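Local atomic coordinates of putative metal resistance protein (Proteus mirabilis, PDB entry 6C29), a protein that probably works as a membrane-bound protein-disulfide reductase (ScsB), whose N-terminal periplasmic part of tandem immunoglobulin-fold domains primes the disulfide isomerase activity of ScsC. Residues Asp29-Leu34 and Pro94-Ser99; Asp103-Val108 and Leu125-Asn130. One frame throughout, in Å; residues are numbered along the deposited sequence.

Contact 1. Residues Asp29-Leu34 and Pro94-Ser99; sequences DVKILL and PIELKS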
ATOM      1  N   ASP A  29     -21.642   7.513  -5.226  1.00 37.70           N
ATOM      2  CA  ASP A  29     -20.324   7.117  -4.725  1.00 36.78           C
ATOM      3  C   ASP A  29     -20.238   5.596  -4.616  1.00 30.42           C
ATOM      4  O   ASP A  29     -21.159   4.962  -4.109  1.00 30.07           O
ATOM      5  CB  ASP A  29     -20.038   7.732  -3.359  1.00 42.39           C
ATOM      6  CG  ASP A  29     -19.966   9.255  -3.400  1.00 52.55           C
ATOM      7  OD1 ASP A  29     -19.802   9.824  -4.507  1.00 52.80           O
ATOM      8  OD2 ASP A  29     -20.064   9.877  -2.317  1.00 57.71           O
ATOM      9  N   VAL A  30     -19.134   5.021  -5.088  1.00 23.49           N
ATOM     10  CA  VAL A  30     -18.975   3.582  -5.093  1.00 20.07           C
ATOM     11  C   VAL A  30     -17.862   3.175  -4.126  1.00 17.50           C
ATOM     12  O   VAL A  30     -16.786   3.755  -4.136  1.00 20.88           O
ATOM     13  CB  VAL A  30     -18.658   3.034  -6.514  1.00 21.00           C
ATOM     14  CG1 VAL A  30     -18.687   1.553  -6.519  1.00 22.79           C
ATOM     15  CG2 VAL A  30     -19.669   3.565  -7.523  1.00 22.92           C
ATOM     16  N   LYS A  31     -18.154   2.174  -3.302  1.00 15.31           N
ATOM     17  CA  LYS A  31     -17.160   1.503  -2.474  1.00 13.27           C
ATOM     18  C   LYS A  31     -16.909   0.142  -3.106  1.00 12.88           C
ATOM     19  O   LYS A  31     -17.862  -0.565  -3.461  1.00 13.61           O
ATOM     20  CB  LYS A  31     -17.663   1.349  -1.039  1.00 16.70           C
ATOM     21  CG  LYS A  31     -17.716   2.658  -0.287  1.00 20.94           C
ATOM     22  CD  LYS A  31     -18.443   2.549   1.054  1.00 24.24           C
ATOM     23  CE  LYS A  31     -17.812   1.589   2.031  1.00 25.02           C
ATOM     24  NZ  LYS A  31     -18.582   1.666   3.300  1.00 26.32           N
ATOM     25  N   ILE A  32     -15.632  -0.200  -3.253  1.00 13.27           N
ATOM     26  CA  ILE A  32     -15.190  -1.448  -3.861  1.00 13.22           C
ATOM     27  C   ILE A  32     -14.211  -2.131  -2.911  1.00 13.53           C
ATOM     28  O   ILE A  32     -13.324  -1.478  -2.352  1.00 14.34           O
ATOM     29  CB  ILE A  32     -14.519  -1.169  -5.203  1.00 14.81           C
ATOM     30  CG1 ILE A  32     -15.527  -0.534  -6.158  1.00 17.97           C
ATOM     31  CG2 ILE A  32     -13.960  -2.418  -5.813  1.00 18.42           C
ATOM     32  CD1 ILE A  32     -14.872   0.374  -7.109  1.00 27.46           C
ATOM     33  N   LEU A  33     -14.351  -3.438  -2.742  1.00 12.80           N
ATOM     34  CA  LEU A  33     -13.366  -4.239  -2.054  1.00 13.36           C
ATOM     35  C   LEU A  33     -12.727  -5.150  -3.041  1.00 12.37           C
ATOM     36  O   LEU A  33     -13.415  -5.929  -3.689  1.00 12.99           O
ATOM     37  CB  LEU A  33     -13.979  -5.083  -0.937  1.00 15.17           C
ATOM     38  CG  LEU A  33     -14.314  -4.339   0.339  1.00 18.13           C
ATOM     39  CD1 LEU A  33     -15.101  -5.233   1.267  1.00 20.96           C
ATOM     40  CD2 LEU A  33     -13.025  -3.881   1.038  1.00 15.45           C
ATOM     41  N   LEU A  34     -11.421  -5.074  -3.161  1.00 10.96           N
ATOM     42  CA  LEU A  34     -10.654  -5.946  -4.032  1.00 11.59           C
ATOM     43  C   LEU A  34      -9.887  -6.941  -3.178  1.00 11.27           C
ATOM     44  O   LEU A  34      -8.936  -6.569  -2.512  1.00 12.82           O
ATOM     45  CB  LEU A  34      -9.696  -5.150  -4.894  1.00 12.28           C
ATOM     46  CG  LEU A  34      -8.797  -5.982  -5.761  1.00 14.84           C
ATOM     47  CD1 LEU A  34      -9.623  -6.736  -6.798  1.00 17.18           C
ATOM     48  CD2 LEU A  34      -7.769  -5.086  -6.438  1.00 17.47           C
ATOM     49  N   PRO A  94      -9.498  -1.717   0.066  1.00 10.14           N
ATOM     50  CA  PRO A  94     -10.679  -0.861  -0.050  1.00 10.77           C
ATOM     51  C   PRO A  94     -10.429   0.298  -1.003  1.00 12.03           C
ATOM     52  O   PRO A  94      -9.387   0.953  -0.894  1.00 13.75           O
ATOM     53  CB  PRO A  94     -10.905  -0.356   1.377  1.00 10.77           C
ATOM     54  CG  PRO A  94      -9.738  -0.873   2.204  1.00 12.30           C
ATOM     55  CD  PRO A  94      -8.716  -1.401   1.264  1.00  9.90           C
ATOM     56  N   ILE A  95     -11.368   0.520  -1.905  1.00 12.88           N
ATOM     57  CA  ILE A  95     -11.294   1.525  -2.939  1.00 13.63           C
ATOM     58  C   ILE A  95     -12.593   2.330  -2.905  1.00 14.60           C
ATOM     59  O   ILE A  95     -13.653   1.790  -2.577  1.00 15.51           O
ATOM     60  CB  ILE A  95     -11.090   0.871  -4.302  1.00 16.28           C
ATOM     61  CG1 ILE A  95      -9.764   0.093  -4.312  1.00 16.20           C
ATOM     62  CG2 ILE A  95     -11.100   1.901  -5.398  1.00 21.42           C
ATOM     63  CD1 ILE A  95      -9.688  -0.941  -5.385  1.00 20.19           C
ATOM     64  N   GLU A  96     -12.489   3.626  -3.164  1.00 14.36           N
ATOM     65  CA  GLU A  96     -13.665   4.481  -3.252  0.64 16.38           C
ATOM     66  C   GLU A  96     -13.595   5.273  -4.545  1.00 17.28           C
ATOM     67  O   GLU A  96     -12.533   5.762  -4.911  1.00 18.19           O
ATOM     68  CB  GLU A  96     -13.754   5.416  -2.047  0.64 19.24           C
ATOM     69  CG  GLU A  96     -14.067   4.691  -0.735  0.64 23.63           C
ATOM     70  CD  GLU A  96     -14.102   5.606   0.488  0.64 27.43           C
ATOM     71  OE1 GLU A  96     -15.176   6.188   0.769  0.64 27.81           O
ATOM     72  OE2 GLU A  96     -13.062   5.741   1.181  0.64 32.14           O
ATOM     73  N   LEU A  97     -14.749   5.403  -5.204  1.00 20.27           N
ATOM     74  CA  LEU A  97     -14.894   6.133  -6.464  1.00 22.00           C
ATOM     75  C   LEU A  97     -16.074   7.084  -6.331  1.00 20.71           C
ATOM     76  O   LEU A  97     -17.045   6.776  -5.646  1.00 22.65           O
ATOM     77  CB  LEU A  97     -15.174   5.224  -7.675  1.00 25.27           C
ATOM     78  CG  LEU A  97     -14.263   4.064  -8.008  1.00 28.95           C
ATOM     79  CD1 LEU A  97     -14.830   3.371  -9.217  1.00 34.73           C
ATOM     80  CD2 LEU A  97     -12.853   4.525  -8.292  1.00 31.86           C
ATOM     81  N   LYS A  98     -15.937   8.262  -6.927  1.00 27.05           N
ATOM     82  CA  LYS A  98     -17.035   9.238  -7.022  1.00 37.53           C
ATOM     83  C   LYS A  98     -17.439   9.488  -8.472  1.00 43.23           C
ATOM     84  O   LYS A  98     -16.694   9.176  -9.402  1.00 41.14           O
ATOM     85  CB  LYS A  98     -16.670  10.543  -6.322  1.00 45.43           C
ATOM     86  CG  LYS A  98     -16.567  10.397  -4.816  1.00 54.30           C
ATOM     87  CD  LYS A  98     -16.261  11.720  -4.172  1.00 61.33           C
ATOM     88  CE  LYS A  98     -16.161  11.594  -2.664  1.00 66.93           C
ATOM     89  NZ  LYS A  98     -15.693  12.880  -2.091  1.00 69.70           N
ATOM     90  N   SER A  99     -18.668   9.958  -8.649  1.00 52.12           N
ATOM     91  CA  SER A  99     -19.181  10.338  -9.963  1.00 54.41           C
ATOM     92  C   SER A  99     -19.121   9.214 -10.978  1.00 47.81           C
ATOM     93  O   SER A  99     -18.662   9.405 -12.115  1.00 51.51           O
ATOM     94  CB  SER A  99     -18.380  11.529 -10.502  1.00 57.54           C
ATOM     95  OG  SER A  99     -18.319  12.573  -9.552  1.00 58.73           O
TER

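Contact 2. Residues Asp103-Val108 and Leu125-Asn130; sequences DNLNGV and LNLDLN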
ATOM      1  N   ASP A 103     -24.483   2.376 -14.204  1.00 25.80           N
ATOM      2  CA  ASP A 103     -24.896   1.341 -13.265  1.00 27.58           C
ATOM      3  C   ASP A 103     -23.911   0.173 -13.379  1.00 25.42           C
ATOM      4  O   ASP A 103     -24.002  -0.798 -12.642  1.00 29.73           O
ATOM      5  CB  ASP A 103     -26.331   0.881 -13.543  1.00 34.53           C
ATOM      6  CG  ASP A 103     -27.367   1.991 -13.297  1.00 41.23           C
ATOM      7  OD1 ASP A 103     -27.176   2.795 -12.358  1.00 43.41           O
ATOM      8  OD2 ASP A 103     -28.381   2.045 -14.028  1.00 43.23           O
ATOM      9  N   ASN A 104     -23.002   0.266 -14.342  1.00 20.71           N
ATOM     10  CA  ASN A 104     -21.980  -0.736 -14.543  1.00 21.80           C
ATOM     11  C   ASN A 104     -20.595  -0.159 -14.342  1.00 21.85           C
ATOM     12  O   ASN A 104     -20.302   0.984 -14.715  1.00 23.52           O
ATOM     13  CB  ASN A 104     -22.121  -1.315 -15.944  1.00 26.06           C
ATOM     14  CG  ASN A 104     -23.449  -2.008 -16.136  1.00 34.77           C
ATOM     15  OD1 ASN A 104     -23.629  -3.155 -15.732  1.00 39.88           O
ATOM     16  ND2 ASN A 104     -24.401  -1.295 -16.734  1.00 36.66           N
ATOM     17  N   LEU A 105     -19.742  -0.958 -13.737  1.00 19.95           N
ATOM     18  CA  LEU A 105     -18.377  -0.568 -13.535  1.00 22.49           C
ATOM     19  C   LEU A 105     -17.511  -1.690 -14.063  1.00 22.97           C
ATOM     20  O   LEU A 105     -17.630  -2.835 -13.640  1.00 27.17           O
ATOM     21  CB  LEU A 105     -18.140  -0.269 -12.060  1.00 26.67           C
ATOM     22  CG  LEU A 105     -16.813   0.365 -11.681  1.00 30.93           C
ATOM     23  CD1 LEU A 105     -16.570   1.654 -12.402  1.00 26.87           C
ATOM     24  CD2 LEU A 105     -16.840   0.592 -10.196  1.00 36.47           C
ATOM     25  N   ASN A 106     -16.680  -1.348 -15.034  1.00 17.79           N
ATOM     26  CA  ASN A 106     -15.797  -2.285 -15.675  1.00 18.25           C
ATOM     27  C   ASN A 106     -14.408  -1.776 -15.550  1.00 19.65           C
ATOM     28  O   ASN A 106     -14.165  -0.596 -15.799  1.00 22.62           O
ATOM     29  CB  ASN A 106     -16.159  -2.469 -17.146  1.00 24.86           C
ATOM     30  CG  ASN A 106     -17.618  -2.747 -17.335  1.00 32.06           C
ATOM     31  OD1 ASN A 106     -18.415  -1.846 -17.616  1.00 33.29           O
ATOM     32  ND2 ASN A 106     -17.995  -3.992 -17.120  1.00 32.92           N
ATOM     33  N   GLY A 107     -13.503  -2.640 -15.132  1.00 19.18           N
ATOM     34  CA  GLY A 107     -12.114  -2.234 -15.021  1.00 18.45           C
ATOM     35  C   GLY A 107     -11.177  -3.392 -15.296  1.00 15.50           C
ATOM     36  O   GLY A 107     -11.576  -4.546 -15.368  1.00 17.88           O
ATOM     37  N   VAL A 108      -9.908  -3.065 -15.486  1.00 14.94           N
ATOM     38  CA  VAL A 108      -8.874  -4.070 -15.617  1.00 15.39           C
ATOM     39  C   VAL A 108      -7.855  -3.860 -14.511  1.00 13.01           C
ATOM     40  O   VAL A 108      -7.225  -2.803 -14.411  1.00 13.78           O
ATOM     41  CB  VAL A 108      -8.189  -3.996 -16.969  1.00 15.69           C
ATOM     42  CG1 VAL A 108      -7.033  -4.989 -17.017  1.00 17.03           C
ATOM     43  CG2 VAL A 108      -9.207  -4.261 -18.078  1.00 17.06           C
ATOM     44  N   LEU A 125     -12.561  -6.921 -14.251  1.00 14.51           N
ATOM     45  CA  LEU A 125     -13.530  -6.760 -13.168  1.00 14.90           C
ATOM     46  C   LEU A 125     -14.794  -6.146 -13.755  1.00 15.64           C
ATOM     47  O   LEU A 125     -14.779  -5.032 -14.205  1.00 16.50           O
ATOM     48  CB  LEU A 125     -12.945  -5.865 -12.068  1.00 14.43           C
ATOM     49  CG  LEU A 125     -11.561  -6.258 -11.593  1.00 15.87           C
ATOM     50  CD1 LEU A 125     -11.106  -5.216 -10.565  1.00 17.84           C
ATOM     51  CD2 LEU A 125     -11.579  -7.682 -11.020  1.00 14.53           C
ATOM     52  N   ASN A 126     -15.889  -6.889 -13.731  1.00 14.79           N
ATOM     53  CA  ASN A 126     -17.163  -6.418 -14.224  1.00 17.01           C
ATOM     54  C   ASN A 126     -18.167  -6.430 -13.082  1.00 18.33           C
ATOM     55  O   ASN A 126     -18.476  -7.477 -12.519  1.00 21.38           O
ATOM     56  CB  ASN A 126     -17.603  -7.307 -15.399  1.00 20.13           C
ATOM     57  CG  ASN A 126     -16.573  -7.312 -16.523  1.00 28.08           C
ATOM     58  OD1 ASN A 126     -16.172  -6.258 -17.026  1.00 27.41           O
ATOM     59  ND2 ASN A 126     -16.120  -8.500 -16.903  1.00 30.72           N
ATOM     60  N   LEU A 127     -18.646  -5.247 -12.728  1.00 18.61           N
ATOM     61  CA  LEU A 127     -19.549  -5.062 -11.576  1.00 18.86           C
ATOM     62  C   LEU A 127     -20.868  -4.442 -12.016  1.00 20.62           C
ATOM     63  O   LEU A 127     -20.889  -3.407 -12.681  1.00 19.54           O
ATOM     64  CB  LEU A 127     -18.893  -4.174 -10.517  1.00 18.81           C
ATOM     65  CG  LEU A 127     -17.617  -4.724  -9.865  1.00 22.16           C
ATOM     66  CD1 LEU A 127     -16.778  -3.602  -9.282  1.00 23.94           C
ATOM     67  CD2 LEU A 127     -18.019  -5.703  -8.805  1.00 25.80           C
ATOM     68  N   ASP A 128     -21.974  -5.085 -11.625  1.00 21.64           N
ATOM     69  CA  ASP A 128     -23.311  -4.567 -11.900  1.00 23.71           C
ATOM     70  C   ASP A 128     -23.828  -3.874 -10.651  1.00 22.47           C
ATOM     71  O   ASP A 128     -24.241  -4.522  -9.701  1.00 22.74           O
ATOM     72  CB  ASP A 128     -24.242  -5.697 -12.343  1.00 31.18           C
ATOM     73  CG  ASP A 128     -25.650  -5.200 -12.728  1.00 40.17           C
ATOM     74  OD1 ASP A 128     -25.960  -4.003 -12.540  1.00 34.47           O
ATOM     75  OD2 ASP A 128     -26.456  -6.028 -13.220  1.00 47.49           O
ATOM     76  N   LEU A 129     -23.775  -2.547 -10.649  1.00 21.65           N
ATOM     77  CA  LEU A 129     -24.078  -1.787  -9.448  1.00 20.74           C
ATOM     78  C   LEU A 129     -25.586  -1.651  -9.191  1.00 22.45           C
ATOM     79  O   LEU A 129     -25.989  -1.081  -8.177  1.00 26.92           O
ATOM     80  CB  LEU A 129     -23.432  -0.407  -9.539  1.00 21.21           C
ATOM     81  CG  LEU A 129     -21.910  -0.400  -9.713  1.00 22.64           C
ATOM     82  CD1 LEU A 129     -21.348   1.000  -9.862  1.00 23.26           C
ATOM     83  CD2 LEU A 129     -21.268  -1.069  -8.537  1.00 24.51           C
ATOM     84  N   ASN A 130     -26.408  -2.237 -10.057  1.00 21.88           N
ATOM     85  CA  ASN A 130     -27.846  -2.306  -9.809  1.00 26.66           C
ATOM     86  C   ASN A 130     -28.205  -3.497  -8.942  1.00 28.28           C
ATOM     87  O   ASN A 130     -29.345  -3.624  -8.499  1.00 31.94           O
ATOM     88  CB  ASN A 130     -28.622  -2.404 -11.124  1.00 34.84           C
ATOM     89  CG  ASN A 130     -28.796  -1.068 -11.807  1.00 46.52           C
ATOM     90  OD1 ASN A 130     -28.836  -0.021 -11.155  1.00 50.59           O
ATOM     91  ND2 ASN A 130     -28.908  -1.096 -13.133  1.00 48.66           N
TER
HETATM   92  O   HOH W   1     -20.790  -4.815 -15.589  1.00 40.51           O
HETATM   93  O   HOH W   2     -13.518  -5.383 -17.503  1.00 25.51           O

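Contact 1. Residues Asp29-Leu34 and Pro94-Ser99
Val-30, Ile-32, Ile-95 and Leu-97 join two neighbouring antiparallel strands, the central pair of a four-stranded sheet in the first immunoglobulin-fold domain. Val-30 with Leu-97 and Ile-32 with Ile-95 are hydrogen-bonded pairs, each closed by two backbone bonds; Val-30 N to Leu-97 O spans 2.8 Å and Ile-32 N to Ile-95 O spans 2.9 Å. Between them lies the non-hydrogen-bonded pair Lys-31 and Glu-96, where Glu-96 CA approaches Val-30 O at 3.3 Å in a CA-H...O contact.

The four hydrophobic residues share one face. Ile-32 and Ile-95 meet through their CB atoms at 4.1 Å. In Ile-32, CG1 stands anti to the carbonyl carbon (chi1 -62°); the side chains of Ile-32 and Leu-97 cross obliquely, and Ile-32 CD1 touches Leu-97 CD1 at 3.7 Å. This diagonal contact links the two hydrogen-bonded pairs. The other face carries Lys-31, Glu-96, Leu-33 and Pro-94, with Leu-33 CD2 resting 4.1 Å from Pro-94 CB. Just beyond the paired strands, Asp-29 and Lys-98 run side by side in the same direction. Asp-29 OD1 lies against the aliphatic part of Lys-98, 3.3 Å from CG, while the charged atoms Asp-29 OD2 and Lys-98 NZ stay 5.3 Å apart.

Lys-31 forms a salt bridge with Glu-138 and a cation-pi contact with Tyr-141; Glu-96 hydrogen-bonds His-70. Helix 137-145 packs over the Leu-33 and Pro-94 face through Gln-140 and Tyr-141, whose OH also bonds Ile-95 O, whereas the hydrophobic face meets strands 57-60 and 104-114.

Contact 2. Residues Asp103-Val108 and Leu125-Asn130
Asn-106 and Asn-126 face each other as a non-hydrogen-bonded pair of the antiparallel hairpin formed by strands 104-114 and 118-128. Their side chains cross with amide planes 56° apart. Asn-106 ND2 donates to Asn-126 OD1 at 2.9 Å; the acceptor lies in the amide plane of Asn-106, but the donor is tilted 27° from the carbonyl plane of Asn-126. Water 2 also donates to Asn-126 OD1 and ties it to Gly-107 O, while water 1 bridges Asn-106 ND2 and Asn-104 OD1.

Next along this polar face, Asn-104 and Asp-128 lie side by side. Asp-128 OD1 accepts from Asn-130 N at 3.1 Å, from above the carboxylate plane, making an Asx turn as the strand ends. Asn-130 crosses Asp-103 with amide and carboxylate planes 54° apart, ND2 reaching OD2 in a weak 3.3 Å bond. Leu-105/Leu-127 and Gly-107/Leu-125, each with two backbone bonds, hold the hairpin; Leu-129 N to Asp-103 O, 2.7 Å, extends the pairing.

Leu-105, Leu-125 and Leu-127 lie on the opposite face, with Leu-129, just past the strand, bringing CD1 4.1 Å from Leu-105 CB. These leucines pack against strands 16-24, 30-38 and 57-60, and strand 57-60 continues the sheet beside strand 104-114.

How the contacts relate
Contacts 1 and 2 belong to different sheets of the first immunoglobulin-fold domain, and their hydrophobic faces pack together as the two layers of a beta sandwich. Their centres are about 11 Å apart. Leu-105 of contact 2 joins them most directly: its CD2 lies 3.6 Å from Leu-97 CD1 and 3.7 Å from Ile-32 CD1. Nearby, Val-30 CG2 meets Leu-129 CD1 at 3.9 Å. The face of Lys-31, Glu-96, Leu-33 and Pro-94 and the face of Asn-104, Asn-106, Asn-126 and Asp-128 turn away from this core. The short connection after strand 90-97 of contact 1 carries the chain to strand 104-114 of contact 2, in the other sheet.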